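Local coordinates for protein cellulase (Soil metagenome, PDB 5I2U) that hydrolyses the beta-1,4-glucosidic bonds of cellulose, probably by the retaining mechanism of glycoside hydrolase family 5, and tolerates high salt, at residues Q77-D82 with G304-D309; R89-L94 with I126-A131; N162-F167 with H198-L203; V206-I211 with I240-P245; H222-T227 with G252-N257. All coordinates share one frame; numbering follows the deposited sequence.

Contact 1. Residues Q77-D82 with G304-D309; sequences QWLADD and GNWTED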
# COMPACT_ATOMS: atom_id res chain seq x y z
N GLN A 77 5.05 12.33 -9.85
CA GLN A 77 4.26 13.46 -10.34
C GLN A 77 3.34 13.02 -11.47
O GLN A 77 2.19 13.45 -11.50
CB GLN A 77 5.13 14.62 -10.83
CG GLN A 77 4.31 15.78 -11.39
CD GLN A 77 5.14 16.95 -11.86
OE1 GLN A 77 6.37 16.91 -11.83
NE2 GLN A 77 4.46 18.00 -12.31
N TRP A 78 3.84 12.21 -12.39
CA TRP A 78 3.00 11.70 -13.47
C TRP A 78 1.82 10.83 -12.93
O TRP A 78 0.71 10.93 -13.44
CB TRP A 78 3.82 10.94 -14.52
CG TRP A 78 2.98 10.50 -15.73
CD1 TRP A 78 2.52 9.24 -15.99
CD2 TRP A 78 2.48 11.34 -16.79
NE1 TRP A 78 1.79 9.23 -17.16
CE2 TRP A 78 1.75 10.50 -17.66
CE3 TRP A 78 2.60 12.70 -17.09
CZ2 TRP A 78 1.12 11.00 -18.82
CZ3 TRP A 78 1.98 13.19 -18.24
CH2 TRP A 78 1.25 12.34 -19.10
N LEU A 79 2.08 9.99 -11.94
CA LEU A 79 0.99 9.20 -11.33
C LEU A 79 -0.05 10.09 -10.67
O LEU A 79 -1.24 9.79 -10.71
CB LEU A 79 1.54 8.21 -10.30
CG LEU A 79 2.33 7.04 -10.91
CD1 LEU A 79 3.16 6.35 -9.85
CD2 LEU A 79 1.40 6.04 -11.60
N ALA A 80 0.42 11.18 -10.05
CA ALA A 80 -0.46 12.15 -9.41
C ALA A 80 -1.30 12.89 -10.46
O ALA A 80 -2.52 12.94 -10.35
CB ALA A 80 0.34 13.13 -8.57
N ASP A 81 -0.63 13.43 -11.47
CA ASP A 81 -1.27 14.31 -12.46
C ASP A 81 -2.13 13.57 -13.48
O ASP A 81 -3.28 13.92 -13.69
CB ASP A 81 -0.23 15.18 -13.18
CG ASP A 81 0.46 16.16 -12.25
OD1 ASP A 81 -0.03 16.41 -11.13
OD2 ASP A 81 1.51 16.71 -12.64
N ASP A 82 -1.57 12.54 -14.13
CA ASP A 82 -2.25 11.85 -15.22
C ASP A 82 -3.15 10.69 -14.76
O ASP A 82 -4.26 10.53 -15.29
CB ASP A 82 -1.24 11.35 -16.24
CG ASP A 82 -1.90 10.72 -17.44
OD1 ASP A 82 -2.68 11.40 -18.13
OD2 ASP A 82 -1.66 9.52 -17.67
N GLY A 304 7.85 8.90 -16.91
CA GLY A 304 6.42 9.05 -17.15
C GLY A 304 6.11 9.39 -18.60
O GLY A 304 6.81 8.95 -19.50
N ASN A 305 5.06 10.20 -18.79
CA ASN A 305 4.45 10.50 -20.09
C ASN A 305 4.04 9.26 -20.87
O ASN A 305 4.23 9.18 -22.08
CB ASN A 305 5.38 11.38 -20.94
CG ASN A 305 5.62 12.71 -20.30
OD1 ASN A 305 4.95 13.70 -20.62
ND2 ASN A 305 6.56 12.75 -19.36
N TRP A 306 3.46 8.29 -20.16
CA TRP A 306 3.09 7.01 -20.77
C TRP A 306 1.86 7.24 -21.64
O TRP A 306 0.75 7.43 -21.13
CB TRP A 306 2.85 5.91 -19.71
CG TRP A 306 3.98 5.81 -18.71
CD1 TRP A 306 5.32 5.82 -18.97
CD2 TRP A 306 3.85 5.75 -17.28
NE1 TRP A 306 6.04 5.73 -17.81
CE2 TRP A 306 5.16 5.69 -16.75
CE3 TRP A 306 2.76 5.72 -16.41
CZ2 TRP A 306 5.41 5.62 -15.38
CZ3 TRP A 306 3.00 5.63 -15.05
CH2 TRP A 306 4.33 5.59 -14.55
N THR A 307 2.06 7.22 -22.95
CA THR A 307 0.97 7.20 -23.93
C THR A 307 0.23 5.86 -23.84
O THR A 307 0.75 4.88 -23.30
CB THR A 307 1.51 7.38 -25.35
OG1 THR A 307 2.53 6.41 -25.57
CG2 THR A 307 2.10 8.77 -25.54
N GLU A 308 -0.99 5.81 -24.37
CA GLU A 308 -1.82 4.59 -24.29
C GLU A 308 -1.16 3.29 -24.74
O GLU A 308 -1.45 2.25 -24.19
CB GLU A 308 -3.07 4.75 -25.12
CG GLU A 308 -2.85 5.10 -26.62
CD GLU A 308 -3.12 3.93 -27.56
OE1 GLU A 308 -3.07 2.76 -27.15
OE2 GLU A 308 -3.38 4.20 -28.76
N ASP A 309 -0.32 3.36 -25.77
CA ASP A 309 0.39 2.17 -26.30
C ASP A 309 1.42 1.57 -25.32
O ASP A 309 1.79 0.41 -25.45
CB ASP A 309 1.07 2.48 -27.65
CG ASP A 309 1.97 3.71 -27.60
OD1 ASP A 309 1.49 4.80 -27.29
OD2 ASP A 309 3.17 3.59 -27.88
O HOH W 1 -0.39 7.48 -18.37
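One water molecule is gripped from both segments: it accepts from Trp78 NE1 at 3.0 Å and donates to the carbonyl O of Trp306, also at 3.0 Å, and to Asp82 OD2. The indole of Trp78 is thereby pinned at its polar corner while its two faces are clamped. Over one face lie the backbone of Gly304 and Asn305, with Asn305 CA 3.6 Å from the centroid of the Trp78 six-membered ring in a CH-pi contact; against the opposite face rests CB of Asp82. With CG anti to the backbone N (chi1 -175°), Trp78 also drives its CD1 edge at the face of Trp306, a T-shaped pair with planes at 79°. Leu79 CD2 reaches the rim of the Trp306 ring, 3.8 Å from CZ3, and Trp306 NE1 is bonded to Ser301 O. The contact thus fastens helix 73-81 to the loop between strand 281-286 and helix 313-325, and that last helix sends Arg319 and Arg323 to Asp82.

Contact 2. Residues R89-L94 with I126-A131; sequences RAAMGL and IIDFHA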
# COMPACT_ATOMS: atom_id res chain seq x y z
N ARG A 89 2.52 4.06 -3.29
CA ARG A 89 3.14 3.13 -2.34
C ARG A 89 4.54 2.83 -2.81
O ARG A 89 4.76 2.53 -3.99
CB ARG A 89 2.29 1.87 -2.22
CG ARG A 89 2.79 0.77 -1.29
CD ARG A 89 1.69 -0.27 -1.19
NE ARG A 89 1.94 -1.46 -0.36
CZ ARG A 89 2.20 -2.70 -0.80
NH1 ARG A 89 2.36 -2.97 -2.10
NH2 ARG A 89 2.33 -3.68 0.08
N ALA A 90 5.48 2.96 -1.88
CA ALA A 90 6.89 2.66 -2.10
C ALA A 90 7.20 1.30 -1.50
O ALA A 90 7.23 1.14 -0.28
CB ALA A 90 7.77 3.74 -1.47
N ALA A 91 7.42 0.32 -2.37
CA ALA A 91 7.62 -1.05 -1.94
C ALA A 91 9.10 -1.33 -1.75
O ALA A 91 9.80 -1.76 -2.67
CB ALA A 91 6.99 -2.02 -2.94
N MET A 92 9.58 -1.11 -0.52
CA MET A 92 10.97 -1.36 -0.18
C MET A 92 11.17 -2.84 0.11
O MET A 92 10.88 -3.32 1.20
CB MET A 92 11.42 -0.50 1.00
CG MET A 92 12.93 -0.49 1.16
SD MET A 92 13.46 0.37 2.65
CE MET A 92 13.02 -0.83 3.91
N GLY A 93 11.62 -3.56 -0.91
CA GLY A 93 11.98 -4.96 -0.84
C GLY A 93 12.91 -5.35 0.28
O GLY A 93 13.99 -4.78 0.42
N LEU A 94 12.46 -6.33 1.07
CA LEU A 94 13.28 -6.98 2.08
C LEU A 94 13.67 -8.41 1.69
O LEU A 94 14.25 -9.11 2.50
CB LEU A 94 12.56 -6.96 3.44
CG LEU A 94 12.79 -5.76 4.40
CD1 LEU A 94 14.10 -5.79 5.16
CD2 LEU A 94 12.59 -4.45 3.65
N ILE A 126 2.70 5.70 1.04
CA ILE A 126 2.86 4.57 1.93
C ILE A 126 4.32 4.17 1.87
O ILE A 126 4.84 3.94 0.79
CB ILE A 126 1.95 3.37 1.55
CG1 ILE A 126 0.47 3.75 1.71
CG2 ILE A 126 2.26 2.15 2.42
CD1 ILE A 126 -0.48 2.79 1.02
N ILE A 127 4.96 4.10 3.03
CA ILE A 127 6.31 3.57 3.15
C ILE A 127 6.18 2.13 3.57
O ILE A 127 5.86 1.85 4.72
CB ILE A 127 7.17 4.38 4.15
CG1 ILE A 127 7.30 5.85 3.69
CG2 ILE A 127 8.57 3.79 4.25
CD1 ILE A 127 7.90 6.76 4.73
N ASP A 128 6.43 1.23 2.61
CA ASP A 128 6.12 -0.19 2.75
C ASP A 128 7.41 -1.03 2.92
O ASP A 128 8.26 -1.09 2.04
CB ASP A 128 5.21 -0.65 1.59
CG ASP A 128 5.26 -2.16 1.31
OD1 ASP A 128 5.37 -2.98 2.26
OD2 ASP A 128 5.16 -2.53 0.12
N PHE A 129 7.50 -1.66 4.09
CA PHE A 129 8.56 -2.57 4.47
C PHE A 129 8.15 -3.87 3.85
O PHE A 129 7.40 -4.66 4.43
CB PHE A 129 8.58 -2.64 6.00
CG PHE A 129 9.79 -3.28 6.57
CD1 PHE A 129 10.97 -2.57 6.71
CD2 PHE A 129 9.73 -4.61 7.01
CE1 PHE A 129 12.09 -3.16 7.26
CE2 PHE A 129 10.84 -5.21 7.56
CZ PHE A 129 12.03 -4.49 7.69
N HIS A 130 8.63 -4.08 2.63
CA HIS A 130 8.09 -5.08 1.73
C HIS A 130 8.72 -6.46 1.98
O HIS A 130 9.57 -6.94 1.21
CB HIS A 130 8.24 -4.60 0.28
CG HIS A 130 7.29 -5.26 -0.68
ND1 HIS A 130 6.02 -4.78 -0.92
CD2 HIS A 130 7.44 -6.34 -1.47
CE1 HIS A 130 5.43 -5.54 -1.81
NE2 HIS A 130 6.27 -6.50 -2.17
N ALA A 131 8.29 -7.07 3.07
CA ALA A 131 8.81 -8.31 3.59
C ALA A 131 7.73 -9.38 3.56
O ALA A 131 6.54 -9.08 3.70
CB ALA A 131 9.25 -8.11 5.03
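Arg89 and Ile126 pair in parallel within neighbouring strands of the TIM barrel, a textbook beta-alpha-beta unit connected through helix 104-120. The backbone bonds alternate between the strands. Ala90 N gives a nearly straight bond to Ile126 O (2.9 Å), Asp128 N returns one to Ala90 O, and Met92 N meets Asp128 O; farther on, His130 N to Met92 O and Leu94 N to His130 O continue the ladder.

Apolar packing occupies the face bearing Met92 and Phe129. Leu94 sets CG over one face of the Phe129 ring, 3.8 Å from its centroid, while Met92 CE comes within 3.9 Å of Phe129 CD1.

Charge gathers on the other face, inside the barrel. The Arg89 chain is extended, chi1 to chi3 all near 180°, which carries its guanidinium obliquely forward into the barrel, to lie stacked on the Asp128 carboxylate, the planes 13° apart. Asp128 OD2 sits over the centre of that guanidinium, 3.1 Å from Arg89 NH2, so the attraction is one of charge alone; the N-H groups of Arg89 serve Glu159, Glu250, Ser60 and Asn162 instead. The same Asp128 OD2 is met on its syn side by His130 ND1, in the plane of the imidazole, at 2.6 Å.

Contact 3. Residues N162-F167 with H198-L203; sequences NEPDYF and HWDQDL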
# COMPACT_ATOMS: atom_id res chain seq x y z
N ASN A 162 4.66 -5.99 4.75
CA ASN A 162 3.86 -6.17 3.53
C ASN A 162 2.92 -7.37 3.58
O ASN A 162 1.70 -7.21 3.62
CB ASN A 162 4.79 -6.30 2.33
CG ASN A 162 4.06 -6.77 1.07
OD1 ASN A 162 2.97 -6.29 0.76
ND2 ASN A 162 4.64 -7.71 0.37
N GLU A 163 3.49 -8.57 3.58
CA GLU A 163 2.72 -9.78 3.45
C GLU A 163 3.38 -10.87 4.28
O GLU A 163 4.21 -11.62 3.78
CB GLU A 163 2.63 -10.21 1.98
CG GLU A 163 1.50 -9.57 1.20
CD GLU A 163 1.36 -10.10 -0.22
OE1 GLU A 163 2.20 -10.87 -0.69
OE2 GLU A 163 0.38 -9.71 -0.88
N PRO A 164 3.02 -10.93 5.58
CA PRO A 164 3.40 -12.10 6.34
C PRO A 164 2.74 -13.33 5.70
O PRO A 164 1.55 -13.28 5.38
CB PRO A 164 2.83 -11.83 7.74
CG PRO A 164 2.40 -10.40 7.76
CD PRO A 164 2.21 -9.98 6.34
N ASP A 165 3.52 -14.39 5.47
CA ASP A 165 2.99 -15.63 4.88
C ASP A 165 2.65 -16.68 5.97
O ASP A 165 1.54 -16.67 6.51
CB ASP A 165 3.86 -16.20 3.72
CG ASP A 165 5.37 -16.20 4.02
OD1 ASP A 165 5.77 -16.25 5.21
OD2 ASP A 165 6.14 -16.18 3.04
N TYR A 166 3.61 -17.54 6.33
CA TYR A 166 3.35 -18.72 7.16
C TYR A 166 3.73 -18.42 8.62
O TYR A 166 4.85 -18.73 9.08
CB TYR A 166 4.08 -19.94 6.58
CG TYR A 166 3.92 -20.07 5.08
CD1 TYR A 166 2.76 -20.61 4.51
CD2 TYR A 166 4.93 -19.63 4.21
CE1 TYR A 166 2.63 -20.73 3.12
CE2 TYR A 166 4.81 -19.74 2.84
CZ TYR A 166 3.65 -20.30 2.30
OH TYR A 166 3.54 -20.39 0.93
N PHE A 167 2.80 -17.77 9.31
CA PHE A 167 2.96 -17.35 10.70
C PHE A 167 1.60 -17.47 11.37
O PHE A 167 0.57 -17.44 10.70
CB PHE A 167 3.40 -15.89 10.80
CG PHE A 167 4.79 -15.63 10.27
CD1 PHE A 167 4.98 -15.32 8.93
CD2 PHE A 167 5.88 -15.64 11.12
CE1 PHE A 167 6.26 -15.07 8.44
CE2 PHE A 167 7.16 -15.38 10.64
CZ PHE A 167 7.35 -15.09 9.30
N HIS A 198 -0.93 -15.14 5.84
CA HIS A 198 -1.47 -15.56 4.55
C HIS A 198 -1.72 -14.36 3.64
O HIS A 198 -2.81 -14.20 3.09
CB HIS A 198 -2.70 -16.47 4.72
CG HIS A 198 -2.37 -17.79 5.33
ND1 HIS A 198 -2.66 -18.10 6.64
CD2 HIS A 198 -1.75 -18.88 4.82
CE1 HIS A 198 -2.24 -19.32 6.91
NE2 HIS A 198 -1.69 -19.82 5.82
N TRP A 199 -0.70 -13.53 3.49
CA TRP A 199 -0.69 -12.41 2.54
C TRP A 199 -1.81 -11.43 2.82
O TRP A 199 -2.53 -11.01 1.92
CB TRP A 199 -0.71 -12.97 1.10
CG TRP A 199 0.35 -14.01 0.93
CD1 TRP A 199 1.69 -13.78 0.75
CD2 TRP A 199 0.19 -15.43 1.01
NE1 TRP A 199 2.36 -14.97 0.66
CE2 TRP A 199 1.47 -16.00 0.82
CE3 TRP A 199 -0.91 -16.28 1.19
CZ2 TRP A 199 1.68 -17.39 0.81
CZ3 TRP A 199 -0.70 -17.66 1.18
CH2 TRP A 199 0.59 -18.20 1.00
N ASP A 200 -1.94 -11.06 4.10
CA ASP A 200 -3.01 -10.18 4.58
C ASP A 200 -4.41 -10.70 4.21
O ASP A 200 -5.26 -9.94 3.74
CB ASP A 200 -2.81 -8.75 4.10
CG ASP A 200 -1.37 -8.29 4.21
OD1 ASP A 200 -0.79 -8.40 5.32
OD2 ASP A 200 -0.81 -7.82 3.19
N GLN A 201 -4.64 -12.01 4.42
CA GLN A 201 -5.97 -12.62 4.27
C GLN A 201 -6.62 -13.02 5.60
O GLN A 201 -7.83 -13.22 5.65
CB GLN A 201 -5.90 -13.85 3.36
CG GLN A 201 -5.53 -13.53 1.91
CD GLN A 201 -5.16 -14.76 1.11
OE1 GLN A 201 -5.53 -15.88 1.47
NE2 GLN A 201 -4.41 -14.56 0.03
N ASP A 202 -5.85 -13.11 6.68
CA ASP A 202 -6.36 -13.61 7.97
C ASP A 202 -6.89 -12.51 8.88
O ASP A 202 -6.52 -12.42 10.04
CB ASP A 202 -5.29 -14.43 8.69
CG ASP A 202 -4.91 -15.67 7.92
OD1 ASP A 202 -5.66 -16.04 7.00
OD2 ASP A 202 -3.86 -16.28 8.23
N LEU A 203 -7.80 -11.70 8.35
CA LEU A 203 -8.46 -10.66 9.12
C LEU A 203 -9.38 -11.22 10.20
O LEU A 203 -9.55 -10.60 11.24
CB LEU A 203 -9.27 -9.74 8.20
CG LEU A 203 -8.51 -8.89 7.18
CD1 LEU A 203 -9.51 -8.22 6.27
CD2 LEU A 203 -7.63 -7.86 7.86
O HOH W 2 5.17 -15.61 0.29
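The indole of Trp199 turns its six-membered edge toward the face of Tyr166, an offset edge-to-face pair with planes at 85° and centroids 5.5 Å apart; CA of Asp165 lies over one indole face, and Glu163 OE1 stands at the edge, 3.3 Å from Trp199 CD1. The imidazole of His198 has the carbonyl O of Asp165 over one face, and in its plane ND1 donates to the syn lone pair of Asp202 OD2. These groups belong to two loops at the carboxyl end of the TIM barrel, one carrying the Asn-Glu-Pro signature of family 5. His198, Trp199 and Asp200 all take left-handed helical backbone angles, and this turn offers two N-H groups to the partner loop: Trp199 N to Pro164 O at 2.9 Å and His198 N to Asp165 O at 3.0 Å. Glu163 OE2 is bonded to His222, and Asp200 OD1 to Ser196 N. A water donates to Asp165 OD2 and accepts from Trp199 NE1 at 2.9 Å.

Contact 4. Residues V206-I211 with I240-P245; sequences VAEDPI and IAKGIP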
# COMPACT_ATOMS: atom_id res chain seq x y z
N VAL A 206 -7.33 -11.53 13.19
CA VAL A 206 -7.22 -10.16 13.72
C VAL A 206 -8.49 -9.77 14.48
O VAL A 206 -8.41 -9.17 15.55
CB VAL A 206 -6.91 -9.13 12.58
CG1 VAL A 206 -7.09 -7.67 13.03
CG2 VAL A 206 -5.51 -9.37 12.00
N ALA A 207 -9.65 -10.09 13.91
CA ALA A 207 -10.96 -9.80 14.54
C ALA A 207 -11.07 -10.37 15.95
O ALA A 207 -11.53 -9.68 16.86
CB ALA A 207 -12.09 -10.32 13.66
N GLU A 208 -10.60 -11.60 16.12
CA GLU A 208 -10.61 -12.30 17.42
C GLU A 208 -9.59 -11.79 18.44
O GLU A 208 -9.85 -11.87 19.64
CB GLU A 208 -10.42 -13.80 17.20
CG GLU A 208 -11.68 -14.50 16.71
CD GLU A 208 -12.73 -14.61 17.81
OE1 GLU A 208 -12.46 -15.31 18.81
OE2 GLU A 208 -13.81 -13.98 17.67
N ASP A 209 -8.46 -11.25 17.97
CA ASP A 209 -7.35 -10.82 18.83
C ASP A 209 -6.68 -9.51 18.30
O ASP A 209 -5.51 -9.52 17.88
CB ASP A 209 -6.35 -11.98 18.90
CG ASP A 209 -5.17 -11.73 19.85
OD1 ASP A 209 -5.30 -10.96 20.83
OD2 ASP A 209 -4.11 -12.34 19.62
N PRO A 210 -7.40 -8.38 18.32
CA PRO A 210 -6.82 -7.14 17.78
C PRO A 210 -5.80 -6.49 18.69
O PRO A 210 -5.76 -6.78 19.89
CB PRO A 210 -8.04 -6.22 17.63
CG PRO A 210 -8.97 -6.69 18.69
CD PRO A 210 -8.80 -8.19 18.73
N ILE A 211 -5.02 -5.57 18.13
CA ILE A 211 -4.08 -4.76 18.91
C ILE A 211 -4.89 -3.69 19.66
O ILE A 211 -5.70 -2.98 19.06
CB ILE A 211 -3.03 -4.07 18.01
CG1 ILE A 211 -2.24 -5.12 17.21
CG2 ILE A 211 -2.05 -3.25 18.84
CD1 ILE A 211 -1.43 -4.55 16.06
N ILE A 240 -14.65 -5.97 9.51
CA ILE A 240 -15.12 -4.58 9.63
C ILE A 240 -16.28 -4.45 10.62
O ILE A 240 -16.32 -3.50 11.41
CB ILE A 240 -15.56 -3.99 8.26
CG1 ILE A 240 -14.36 -3.87 7.30
CG2 ILE A 240 -16.21 -2.62 8.43
CD1 ILE A 240 -14.73 -3.85 5.83
N ALA A 241 -17.23 -5.40 10.57
CA ALA A 241 -18.37 -5.47 11.50
C ALA A 241 -17.92 -5.64 12.96
O ALA A 241 -18.48 -5.01 13.86
CB ALA A 241 -19.31 -6.60 11.11
N LYS A 242 -16.89 -6.45 13.18
CA LYS A 242 -16.27 -6.57 14.51
C LYS A 242 -15.29 -5.43 14.87
O LYS A 242 -14.48 -5.58 15.79
CB LYS A 242 -15.58 -7.94 14.64
CG LYS A 242 -16.54 -9.11 14.54
CD LYS A 242 -15.79 -10.43 14.64
CE LYS A 242 -16.75 -11.61 14.66
NZ LYS A 242 -16.01 -12.88 14.93
N GLY A 243 -15.35 -4.30 14.16
CA GLY A 243 -14.54 -3.12 14.48
C GLY A 243 -13.09 -3.11 14.00
O GLY A 243 -12.27 -2.41 14.58
N ILE A 244 -12.78 -3.86 12.95
CA ILE A 244 -11.44 -3.88 12.36
C ILE A 244 -11.38 -2.91 11.16
O ILE A 244 -12.05 -3.15 10.15
CB ILE A 244 -11.06 -5.30 11.91
CG1 ILE A 244 -11.19 -6.31 13.08
CG2 ILE A 244 -9.64 -5.34 11.35
CD1 ILE A 244 -10.45 -5.93 14.36
N PRO A 245 -10.59 -1.82 11.27
CA PRO A 245 -10.39 -0.98 10.10
C PRO A 245 -9.54 -1.69 9.04
O PRO A 245 -8.55 -2.34 9.38
CB PRO A 245 -9.65 0.25 10.65
CG PRO A 245 -9.65 0.12 12.14
CD PRO A 245 -9.78 -1.34 12.41
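Ile244 wedges its branched side chain against the last turn of a short helix, touching Val206, Ala207 and Pro210. Its CG1 branch stands beside the backbone N, opposite the carbonyl carbon (chi1 -55°), and runs over the helix backbone, where CG1 lies 3.8 Å from Ala207 CA. A second bend turns CD1 toward Pro210, 4.1 Å from its CB. The other branch takes a separate partner: CG2 of Ile244 meets CG1 of Val206 at 3.8 Å, the two side chains slanting across one another. One isoleucine therefore fills the angle between the helix and the proline that follows it.

Lys242 behaves quite differently. Its chain is straight beyond CG, and it runs across the helix with CD against Ala207 CB at 3.8 Å, so that this methylene packs on the alanine before the ammonium is reached. Glu208 starts out pointing away but bends back at chi2 (-72°), which carries OE2 to within 3.7 Å of Lys242 NZ, a long salt bridge at an exposed position.

The backbone turn between Lys242 and Ile244 is a Schellman motif, with Gly243 at positive phi (81°) and its N bonded to Ile240 O at 3.0 Å. It ends helix 230-241 and leads into strand 246-252, and the contact sets this corner against the end of helix 203-208, outside strand 217-224, whose Tyr219 touches both Val206 and Ile244.

Contact 5. Residues H222-T227 with G252-N257; sequences HFYAAT and GGSEAN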
# COMPACT_ATOMS: atom_id res chain seq x y z
N HIS A 222 -4.95 -7.84 1.07
CA HIS A 222 -4.51 -7.93 -0.32
C HIS A 222 -5.34 -8.94 -1.11
O HIS A 222 -5.54 -10.07 -0.66
CB HIS A 222 -3.04 -8.32 -0.39
CG HIS A 222 -2.09 -7.28 0.13
ND1 HIS A 222 -0.73 -7.42 0.05
CD2 HIS A 222 -2.30 -6.09 0.74
CE1 HIS A 222 -0.14 -6.36 0.58
NE2 HIS A 222 -1.07 -5.54 1.01
N PHE A 223 -5.83 -8.52 -2.27
CA PHE A 223 -6.57 -9.43 -3.16
C PHE A 223 -6.06 -9.33 -4.59
O PHE A 223 -5.58 -8.28 -5.01
CB PHE A 223 -8.07 -9.13 -3.11
CG PHE A 223 -8.46 -7.86 -3.79
CD1 PHE A 223 -8.67 -7.82 -5.16
CD2 PHE A 223 -8.63 -6.70 -3.06
CE1 PHE A 223 -9.02 -6.64 -5.79
CE2 PHE A 223 -8.98 -5.51 -3.68
CZ PHE A 223 -9.17 -5.48 -5.05
N TYR A 224 -6.23 -10.41 -5.33
CA TYR A 224 -5.90 -10.53 -6.75
C TYR A 224 -7.13 -11.16 -7.36
O TYR A 224 -7.46 -12.32 -7.08
CB TYR A 224 -4.61 -11.31 -6.96
CG TYR A 224 -3.46 -10.39 -6.67
CD1 TYR A 224 -3.03 -10.18 -5.35
CD2 TYR A 224 -2.88 -9.63 -7.67
CE1 TYR A 224 -2.02 -9.28 -5.06
CE2 TYR A 224 -1.86 -8.73 -7.39
CZ TYR A 224 -1.44 -8.56 -6.08
OH TYR A 224 -0.43 -7.67 -5.80
N ALA A 225 -7.83 -10.38 -8.17
CA ALA A 225 -9.22 -10.65 -8.53
C ALA A 225 -9.45 -11.94 -9.32
O ALA A 225 -10.55 -12.51 -9.25
CB ALA A 225 -9.82 -9.45 -9.25
N ALA A 226 -8.44 -12.40 -10.06
CA ALA A 226 -8.58 -13.64 -10.84
C ALA A 226 -8.37 -14.92 -10.01
O ALA A 226 -8.61 -16.01 -10.52
CB ALA A 226 -7.62 -13.61 -12.03
N THR A 227 -7.91 -14.78 -8.77
CA THR A 227 -7.65 -15.91 -7.88
C THR A 227 -8.61 -15.94 -6.69
O THR A 227 -9.24 -16.96 -6.43
CB THR A 227 -6.21 -15.84 -7.34
OG1 THR A 227 -5.30 -15.73 -8.43
CG2 THR A 227 -5.86 -17.09 -6.51
N GLY A 252 -4.76 -6.33 -7.18
CA GLY A 252 -4.74 -6.38 -8.64
C GLY A 252 -5.83 -7.20 -9.29
O GLY A 252 -6.61 -7.89 -8.62
N GLY A 253 -5.88 -7.08 -10.62
CA GLY A 253 -6.83 -7.82 -11.45
C GLY A 253 -6.27 -9.12 -11.96
O GLY A 253 -7.04 -9.99 -12.40
N SER A 254 -4.95 -9.27 -11.88
CA SER A 254 -4.27 -10.50 -12.29
C SER A 254 -4.56 -11.66 -11.31
O SER A 254 -5.36 -11.53 -10.39
CB SER A 254 -2.76 -10.24 -12.36
OG SER A 254 -2.21 -10.11 -11.05
N GLU A 255 -3.90 -12.80 -11.52
CA GLU A 255 -3.91 -13.90 -10.55
C GLU A 255 -2.90 -13.60 -9.43
O GLU A 255 -2.10 -12.67 -9.55
CB GLU A 255 -3.63 -15.26 -11.23
CG GLU A 255 -4.63 -15.61 -12.34
CD GLU A 255 -4.39 -16.97 -13.00
OE1 GLU A 255 -3.82 -17.89 -12.37
OE2 GLU A 255 -4.79 -17.13 -14.17
N ALA A 256 -2.96 -14.39 -8.35
CA ALA A 256 -2.20 -14.10 -7.11
C ALA A 256 -0.67 -14.07 -7.28
O ALA A 256 0.02 -13.31 -6.59
CB ALA A 256 -2.58 -15.08 -6.01
N ASN A 257 -0.14 -14.85 -8.21
CA ASN A 257 1.29 -14.80 -8.52
C ASN A 257 1.75 -13.54 -9.31
O ASN A 257 2.95 -13.35 -9.51
CB ASN A 257 1.75 -16.09 -9.21
CG ASN A 257 1.20 -16.26 -10.63
OD1 ASN A 257 0.29 -15.57 -11.06
ND2 ASN A 257 1.77 -17.20 -11.35
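Tyr224 leaves its strand beside Gly252 and can be followed atom by atom along the partner segment. CB rests 3.5 Å from Ser254 O and close to Ala256 CA. At CG the neighbours are Glu255 O and again Ala256 CA. CD2 comes to 3.5 Å from Ser254 OG, which stands at the ring edge and itself donates to Glu255 O, and CE2 passes over the backbone of Gly252, whose N lies under one face of the ring, 3.8 Å from that CE2. At the tip, OH is hydrogen-bonded to Glu250 OE2. A glycerol, probably from the crystallisation liquor, lies about 4 Å from the Tyr224 side chain at the nearest atoms. The bare glycine backbone lets the ring lie this close to the neighbouring strand.

Main-chain bonds hold the pair in step. Gly252 N donates to Phe223 O (3.0 Å), and Ala225 N to Gly252 O at 2.8 Å. Beyond the strand ends, Ala226 N reaches Ser254 O at 3.2 Å, and the side-chain hydroxyl Thr227 OG1 accepts from Ala256 N at 2.7 Å, tying the two loops together. The arrangement is that of adjacent parallel strands opening into loops at the carboxyl end of a TIM barrel, where these enzymes keep the active site.

In the fold
The five contacts show how one barrel uses different chemistry at different depths. Contact 2 is wholly buried, a regular strand pair with charge on the inner face, and contact 5 repeats the parallel pairing only briefly before passing into loops. Contact 3 joins two such loops through turns, aromatic edges and a water, and touches contacts 2 and 5 through Asn162 and Glu163. Contacts 1 and 4 lie far from the barrel centre, contact 1 still largely buried and contact 4 partly exposed, their centres about 38 Å apart across the chain's centre; both set a helix against a loop or helix end, the first mainly with tryptophans, the second with aliphatic branches and a long salt bridge.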